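Local coordinates for protein purine nucleoside phosphorylase (Schistosoma mansoni, PDB 5KO5) that probably catalyses the phosphorolysis of purine nucleosides to the free base and ribose 1-phosphate, and is seen here as a trimer with cytosine bound, at residues L100-M105 against I228-C233; F131-G136 against L238-I243. All blocks are in the same frame, centred on the assembly; numbering follows the deposited sequence.

The two contacts lie on opposite sides of the chain's centre, with their centres about 19 Å apart and their nearest atoms about 8 Å apart, so they do not touch. Along the sequence their segments alternate: helix 95-108, strand 131-139, helix 224-232, strand 236-246. The last two follow one another directly, so the helix that packs in interaction 1 leads into the strand that pairs in interaction 2. Interaction 1 joins two helices; interaction 2 lies within the mixed sheet of the phosphorylase superfamily fold. Strand 236-246 runs on to N245, which lines the cytosine pocket, and interaction 2 lies close to that pocket, with the I243 side chain about 8 Å from the base.

Interaction 1 (L100-M105 against I228-C233); sequences LPIRVM and IIACHC
I229 meets both I102 and R103, its CG2 methyl lying 3.6 Å from CB of I102. Its CG1 lies beside the backbone N (chi1 -62°), which leaves CG2 anti to N and facing I102; the two side chains meet at a slant. CG2 also lies 4.1 Å from CG of R103, whose chain, extended from CG to NE, crosses the I229 side chain at about a right angle. The carbonyl O of I229 accepts a 2.9 Å hydrogen bond from a water. Next, A230, whose CA is the nearest to that of I102, offers CB to CG2 of I102 at 4.3 Å. H232 ND1 shares a 2.8 Å hydrogen bond with the same water, which lies in the ring plane. The water accepts from NE of R103 at 2.8 Å, tying three residues together. R103 NH1 is hydrogen-bonded to A7 O and H232 NE2 to N153 OD1, second polar partners that limit rotation of each group. This is a buried helix-helix contact, apolar with a water-bridged polar edge, joining helices 95-108 and 224-232, whose segment axes approach to 9.4 Å at a -36° crossing. Helix 9-23 packs on V104, strand 78-84 meets P101 and M105, and L113 of strand 112-121 touches A230 and M105.

Interaction 2 (F131-G136 against L238-I243); sequences FVLIKG and LAVSLI
V132 and S241 form an antiparallel hydrogen-bonded pair, flanked by the non-hydrogen-bonded pairs F131 with L242 and L133 with V240, on strand segments whose directions lie 151° apart. V132 N gives to S241 O at 2.8 Å, the donor lying in the carbonyl plane; S241 N returns a bond to V132 O. I134 N reaches A239 O at 2.9 Å with an N-H...O angle of 169°, and a water bridges I134 O and A239 N beyond it.

F131, L133, V240 and L242 share one face. CE1 of the F131 ring comes within 3.7 Å of CD1 of L242, the two side chains meeting at a slant, while CB of F131 rests against CG1 of V240. CD2 of L133 lies 3.7 Å from CG2 of V240, side by side and pointing the same way. V132 and S241 point to the other face. Farther along, CG2 of V132 meets CD1 of I243 at 3.7 Å; this branch is the one anti to the carbonyl carbon. I134 CD1 lies 3.4 Å from OG of S241 and 3.8 Å from CB of A239, so an apolar methyl borders that hydroxyl.

On the other flank of strand 131-139, the backbones of F131, L133 and K135 hydrogen-bond to strand 189-196 or to L188 just before it. The rings of F131 and W276 of helix 259-283 meet with planes about 60° apart.

The contact therefore combines a bonded backbone with mostly apolar side chains, and its buried hydroxyl is satisfied by OD1 of N117 on the neighbouring parallel strand 112-121. The side chain of I243 is about 8 Å from the bound cytosine, consistent with this pairing helping to place the strand that carries pocket residue N245.

Interaction 1 (L100-M105 against I228-C233)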
ATOM      1  N   LEU A 100      -7.453  -8.285  17.819  1.00 12.97           N
ATOM      2  CA  LEU A 100      -8.048  -8.639  19.107  1.00 14.05           C
ATOM      3  C   LEU A 100      -8.207 -10.143  19.292  1.00 14.35           C
ATOM      4  O   LEU A 100      -7.811 -10.652  20.354  1.00 14.32           O
ATOM      5  CB  LEU A 100      -9.331  -7.838  19.378  1.00 15.38           C
ATOM      6  CG  LEU A 100      -9.909  -8.166  20.761  1.00 19.11           C
ATOM      7  CD1 LEU A 100     -10.346  -6.924  21.524  1.00 26.56           C
ATOM      8  CD2 LEU A 100     -11.065  -9.149  20.634  1.00 20.40           C
ATOM      9  N   PRO A 101      -8.759 -10.904  18.340  1.00 13.44           N
ATOM     10  CA  PRO A 101      -8.905 -12.351  18.583  1.00 14.30           C
ATOM     11  C   PRO A 101      -7.596 -13.068  18.845  1.00 13.93           C
ATOM     12  O   PRO A 101      -7.568 -14.002  19.660  1.00 14.68           O
ATOM     13  CB  PRO A 101      -9.597 -12.850  17.305  1.00 17.04           C
ATOM     14  CG  PRO A 101     -10.394 -11.673  16.852  1.00 15.66           C
ATOM     15  CD  PRO A 101      -9.472 -10.495  17.113  1.00 13.85           C
ATOM     16  N   ILE A 102      -6.514 -12.681  18.154  1.00 15.29           N
ATOM     17  CA  ILE A 102      -5.226 -13.330  18.384  1.00 15.70           C
ATOM     18  C   ILE A 102      -4.697 -12.987  19.773  1.00 13.61           C
ATOM     19  O   ILE A 102      -4.137 -13.837  20.476  1.00 14.84           O
ATOM     20  CB  ILE A 102      -4.215 -12.924  17.298  1.00 15.17           C
ATOM     21  CG1 ILE A 102      -4.750 -13.207  15.895  1.00 21.12           C
ATOM     22  CG2 ILE A 102      -2.896 -13.649  17.538  1.00 13.85           C
ATOM     23  CD1 ILE A 102      -5.176 -14.625  15.698  1.00 21.19           C
ATOM     24  N   ARG A 103      -4.848 -11.730  20.176  1.00 13.49           N
ATOM     25  CA  ARG A 103      -4.439 -11.344  21.521  1.00 13.12           C
ATOM     26  C   ARG A 103      -5.288 -12.021  22.592  1.00 14.28           C
ATOM     27  O   ARG A 103      -4.773 -12.341  23.671  1.00 13.80           O
ATOM     28  CB  ARG A 103      -4.453  -9.826  21.628  1.00 14.04           C
ATOM     29  CG  ARG A 103      -3.326  -9.253  20.795  1.00 13.10           C
ATOM     30  CD  ARG A 103      -3.278  -7.732  20.760  1.00 13.58           C
ATOM     31  NE  ARG A 103      -2.048  -7.333  20.077  1.00 13.66           N
ATOM     32  CZ  ARG A 103      -1.806  -6.116  19.613  1.00 14.05           C
ATOM     33  NH1 ARG A 103      -2.703  -5.147  19.775  1.00 16.59           N
ATOM     34  NH2 ARG A 103      -0.666  -5.874  18.977  1.00 14.86           N
ATOM     35  N   VAL A 104      -6.571 -12.263  22.309  1.00 13.69           N
ATOM     36  CA  VAL A 104      -7.383 -13.074  23.213  1.00 14.68           C
ATOM     37  C   VAL A 104      -6.820 -14.486  23.308  1.00 15.24           C
ATOM     38  O   VAL A 104      -6.703 -15.044  24.403  1.00 16.99           O
ATOM     39  CB  VAL A 104      -8.855 -13.050  22.763  1.00 14.81           C
ATOM     40  CG1 VAL A 104      -9.671 -14.085  23.531  1.00 17.72           C
ATOM     41  CG2 VAL A 104      -9.425 -11.645  22.965  1.00 15.18           C
ATOM     42  N   MET A 105      -6.457 -15.086  22.169  1.00 15.46           N
ATOM     43  CA  MET A 105      -5.787 -16.384  22.220  1.00 17.84           C
ATOM     44  C   MET A 105      -4.582 -16.344  23.145  1.00 15.30           C
ATOM     45  O   MET A 105      -4.383 -17.260  23.947  1.00 16.65           O
ATOM     46  CB  MET A 105      -5.335 -16.818  20.829  1.00 15.94           C
ATOM     47  CG  MET A 105      -6.457 -17.253  19.918  1.00 17.17           C
ATOM     48  SD  MET A 105      -5.734 -17.902  18.405  1.00 19.71           S
ATOM     49  CE  MET A 105      -7.213 -18.339  17.482  1.00 21.65           C
ATOM     50  N   ILE A 228       1.770 -11.773  12.028  1.00 11.86           N
ATOM     51  CA  ILE A 228       2.451 -10.642  12.644  1.00 10.74           C
ATOM     52  C   ILE A 228       1.927 -10.403  14.052  1.00 11.70           C
ATOM     53  O   ILE A 228       2.708 -10.167  14.977  1.00 12.01           O
ATOM     54  CB  ILE A 228       2.334  -9.409  11.740  1.00 11.73           C
ATOM     55  CG1 ILE A 228       3.239  -9.608  10.523  1.00 11.36           C
ATOM     56  CG2 ILE A 228       2.681  -8.118  12.493  1.00 12.24           C
ATOM     57  CD1 ILE A 228       3.078  -8.540   9.426  1.00 12.95           C
ATOM     58  N   ILE A 229       0.607 -10.477  14.247  1.00 11.46           N
ATOM     59  CA  ILE A 229       0.071 -10.279  15.594  1.00 11.64           C
ATOM     60  C   ILE A 229       0.565 -11.377  16.524  1.00 11.85           C
ATOM     61  O   ILE A 229       0.949 -11.110  17.669  1.00 12.29           O
ATOM     62  CB  ILE A 229      -1.470 -10.174  15.567  1.00 11.40           C
ATOM     63  CG1 ILE A 229      -1.917  -8.968  14.734  1.00 11.85           C
ATOM     64  CG2 ILE A 229      -2.009 -10.071  17.003  1.00 12.52           C
ATOM     65  CD1 ILE A 229      -1.313  -7.617  15.171  1.00 12.38           C
ATOM     66  N   ALA A 230       0.588 -12.622  16.039  1.00 12.78           N
ATOM     67  CA  ALA A 230       1.094 -13.731  16.844  1.00 11.89           C
ATOM     68  C   ALA A 230       2.568 -13.530  17.188  1.00 13.69           C
ATOM     69  O   ALA A 230       2.971 -13.663  18.355  1.00 13.37           O
ATOM     70  CB  ALA A 230       0.890 -15.048  16.093  1.00 14.33           C
ATOM     71  N   CYS A 231       3.385 -13.199  16.181  1.00 12.55           N
ATOM     72  CA  CYS A 231       4.811 -12.988  16.410  1.00 13.39           C
ATOM     73  C   CYS A 231       5.037 -11.859  17.407  1.00 12.93           C
ATOM     74  O   CYS A 231       5.892 -11.957  18.297  1.00 16.74           O
ATOM     75  CB  CYS A 231       5.480 -12.676  15.071  1.00 13.18           C
ATOM     76  SG  CYS A 231       7.265 -12.397  15.163  1.00 21.18           S
ATOM     77  N   HIS A 232       4.252 -10.788  17.288  1.00 12.92           N
ATOM     78  CA  HIS A 232       4.385  -9.648  18.184  1.00 14.12           C
ATOM     79  C   HIS A 232       4.197 -10.060  19.643  1.00 13.52           C
ATOM     80  O   HIS A 232       4.910  -9.567  20.526  1.00 15.79           O
ATOM     81  CB  HIS A 232       3.375  -8.583  17.739  1.00 14.70           C
ATOM     82  CG  HIS A 232       3.331  -7.369  18.604  1.00 14.18           C
ATOM     83  ND1 HIS A 232       2.373  -7.190  19.579  1.00 13.96           N
ATOM     84  CD2 HIS A 232       4.089  -6.248  18.607  1.00 13.61           C
ATOM     85  CE1 HIS A 232       2.557  -6.016  20.158  1.00 14.18           C
ATOM     86  NE2 HIS A 232       3.597  -5.427  19.594  1.00 13.84           N
ATOM     87  N   CYS A 233       3.264 -10.980  19.916  1.00 13.27           N
ATOM     88  CA  CYS A 233       2.991 -11.380  21.293  1.00 16.41           C
ATOM     89  C   CYS A 233       3.608 -12.729  21.669  1.00 16.18           C
ATOM     90  O   CYS A 233       3.231 -13.312  22.694  1.00 18.62           O
ATOM     91  CB  CYS A 233       1.490 -11.323  21.602  1.00 16.71           C
ATOM     92  SG  CYS A 233       0.467 -12.597  20.821  1.00 16.55           S
TER
HETATM   93  O   HOH W   1       0.203  -8.928  19.501  1.00 14.77           O

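Interaction 2 (F131-G136 against L238-I243)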
ATOM      1  N   PHE A 131       1.010 -28.615  -1.165  1.00 18.44           N
ATOM      2  CA  PHE A 131       1.069 -27.862   0.080  1.00 17.18           C
ATOM      3  C   PHE A 131       2.399 -27.127   0.145  1.00 18.63           C
ATOM      4  O   PHE A 131       3.439 -27.677  -0.232  1.00 19.69           O
ATOM      5  CB  PHE A 131       0.978 -28.782   1.296  1.00 19.70           C
ATOM      6  CG  PHE A 131      -0.269 -29.609   1.346  1.00 21.09           C
ATOM      7  CD1 PHE A 131      -1.500 -29.020   1.598  1.00 21.41           C
ATOM      8  CD2 PHE A 131      -0.211 -30.980   1.167  1.00 24.08           C
ATOM      9  CE1 PHE A 131      -2.657 -29.794   1.655  1.00 21.40           C
ATOM     10  CE2 PHE A 131      -1.358 -31.755   1.226  1.00 27.05           C
ATOM     11  CZ  PHE A 131      -2.581 -31.158   1.469  1.00 24.73           C
ATOM     12  N   VAL A 132       2.372 -25.894   0.645  1.00 17.04           N
ATOM     13  CA  VAL A 132       3.589 -25.115   0.859  1.00 16.52           C
ATOM     14  C   VAL A 132       3.698 -24.746   2.334  1.00 17.32           C
ATOM     15  O   VAL A 132       2.830 -24.042   2.873  1.00 15.57           O
ATOM     16  CB  VAL A 132       3.640 -23.874  -0.039  1.00 17.55           C
ATOM     17  CG1 VAL A 132       4.894 -23.064   0.261  1.00 19.94           C
ATOM     18  CG2 VAL A 132       3.609 -24.295  -1.505  1.00 20.23           C
ATOM     19  N   LEU A 133       4.750 -25.237   2.989  1.00 15.89           N
ATOM     20  CA  LEU A 133       5.103 -24.759   4.319  1.00 17.13           C
ATOM     21  C   LEU A 133       5.681 -23.360   4.168  1.00 15.39           C
ATOM     22  O   LEU A 133       6.696 -23.172   3.493  1.00 17.31           O
ATOM     23  CB  LEU A 133       6.133 -25.691   4.959  1.00 17.09           C
ATOM     24  CG  LEU A 133       5.764 -27.174   4.979  1.00 20.05           C
ATOM     25  CD1 LEU A 133       6.894 -27.999   5.576  1.00 18.37           C
ATOM     26  CD2 LEU A 133       4.462 -27.400   5.737  1.00 22.49           C
ATOM     27  N   ILE A 134       5.035 -22.373   4.768  1.00 15.54           N
ATOM     28  CA  ILE A 134       5.475 -20.995   4.586  1.00 14.47           C
ATOM     29  C   ILE A 134       6.678 -20.726   5.479  1.00 15.71           C
ATOM     30  O   ILE A 134       6.636 -20.969   6.689  1.00 16.22           O
ATOM     31  CB  ILE A 134       4.325 -20.020   4.860  1.00 12.87           C
ATOM     32  CG1 ILE A 134       3.220 -20.263   3.837  1.00 15.35           C
ATOM     33  CG2 ILE A 134       4.832 -18.562   4.779  1.00 14.85           C
ATOM     34  CD1 ILE A 134       1.926 -19.558   4.164  1.00 20.24           C
ATOM     35  N   LYS A 135       7.766 -20.247   4.877  1.00 14.99           N
ATOM     36  CA  LYS A 135       8.998 -19.998   5.619  1.00 14.79           C
ATOM     37  C   LYS A 135       9.350 -18.521   5.718  1.00 16.13           C
ATOM     38  O   LYS A 135      10.321 -18.176   6.396  1.00 17.01           O
ATOM     39  CB  LYS A 135      10.179 -20.782   5.023  1.00 18.65           C
ATOM     40  CG  LYS A 135      10.537 -20.393   3.598  1.00 21.53           C
ATOM     41  CD  LYS A 135      11.714 -21.234   3.100  1.00 28.58           C
ATOM     42  CE  LYS A 135      11.956 -21.037   1.612  1.00 37.88           C
ATOM     43  NZ  LYS A 135      12.501 -19.690   1.298  1.00 47.46           N
ATOM     44  N   GLY A 136       8.585 -17.655   5.072  1.00 14.33           N
ATOM     45  CA  GLY A 136       8.831 -16.225   5.093  1.00 13.66           C
ATOM     46  C   GLY A 136       7.767 -15.563   4.252  1.00 14.35           C
ATOM     47  O   GLY A 136       6.937 -16.237   3.626  1.00 14.56           O
ATOM     48  N   LEU A 238       2.883 -21.988  12.633  1.00 16.55           N
ATOM     49  CA  LEU A 238       3.046 -22.831  11.456  1.00 15.13           C
ATOM     50  C   LEU A 238       1.947 -22.423  10.487  1.00 15.48           C
ATOM     51  O   LEU A 238       0.772 -22.415  10.864  1.00 16.32           O
ATOM     52  CB  LEU A 238       2.852 -24.308  11.805  1.00 16.63           C
ATOM     53  CG  LEU A 238       2.824 -25.227  10.583  1.00 18.52           C
ATOM     54  CD1 LEU A 238       4.195 -25.291   9.908  1.00 20.30           C
ATOM     55  CD2 LEU A 238       2.356 -26.618  10.973  1.00 21.76           C
ATOM     56  N   ALA A 239       2.321 -22.060   9.261  1.00 15.12           N
ATOM     57  CA  ALA A 239       1.358 -21.638   8.254  1.00 13.47           C
ATOM     58  C   ALA A 239       1.572 -22.478   7.010  1.00 15.46           C
ATOM     59  O   ALA A 239       2.704 -22.599   6.535  1.00 17.26           O
ATOM     60  CB  ALA A 239       1.542 -20.157   7.915  1.00 15.02           C
ATOM     61  N   VAL A 240       0.489 -23.054   6.482  1.00 16.66           N
ATOM     62  CA  VAL A 240       0.557 -23.956   5.338  1.00 16.66           C
ATOM     63  C   VAL A 240      -0.423 -23.473   4.281  1.00 16.11           C
ATOM     64  O   VAL A 240      -1.606 -23.278   4.576  1.00 17.15           O
ATOM     65  CB  VAL A 240       0.227 -25.403   5.752  1.00 15.92           C
ATOM     66  CG1 VAL A 240       0.238 -26.322   4.531  1.00 21.15           C
ATOM     67  CG2 VAL A 240       1.212 -25.872   6.813  1.00 18.59           C
ATOM     68  N   SER A 241       0.066 -23.273   3.059  1.00 14.99           N
ATOM     69  CA  SER A 241      -0.792 -22.927   1.932  1.00 14.86           C
ATOM     70  C   SER A 241      -1.133 -24.173   1.132  1.00 15.00           C
ATOM     71  O   SER A 241      -0.261 -24.996   0.843  1.00 17.90           O
ATOM     72  CB  SER A 241      -0.091 -21.960   0.978  1.00 16.13           C
ATOM     73  OG  SER A 241       0.004 -20.666   1.537  1.00 14.99           O
ATOM     74  N   LEU A 242      -2.407 -24.306   0.774  1.00 14.46           N
ATOM     75  CA  LEU A 242      -2.832 -25.277  -0.224  1.00 17.13           C
ATOM     76  C   LEU A 242      -2.892 -24.557  -1.565  1.00 16.76           C
ATOM     77  O   LEU A 242      -3.573 -23.538  -1.692  1.00 14.53           O
ATOM     78  CB  LEU A 242      -4.202 -25.845   0.141  1.00 16.31           C
ATOM     79  CG  LEU A 242      -4.882 -26.730  -0.910  1.00 16.11           C
ATOM     80  CD1 LEU A 242      -4.032 -27.948  -1.252  1.00 17.75           C
ATOM     81  CD2 LEU A 242      -6.241 -27.158  -0.403  1.00 21.51           C
ATOM     82  N   ILE A 243      -2.168 -25.073  -2.554  1.00 15.67           N
ATOM     83  CA  ILE A 243      -2.063 -24.420  -3.855  1.00 16.61           C
ATOM     84  C   ILE A 243      -3.317 -24.735  -4.666  1.00 13.63           C
ATOM     85  O   ILE A 243      -3.571 -25.890  -5.020  1.00 15.52           O
ATOM     86  CB  ILE A 243      -0.791 -24.851  -4.598  1.00 15.94           C
ATOM     87  CG1 ILE A 243       0.458 -24.543  -3.749  1.00 17.50           C
ATOM     88  CG2 ILE A 243      -0.742 -24.213  -5.975  1.00 18.44           C
ATOM     89  CD1 ILE A 243       0.571 -23.074  -3.322  1.00 17.52           C
TER
HETATM   90  O   HOH W   2       5.121 -22.060   8.705  1.00 16.67           O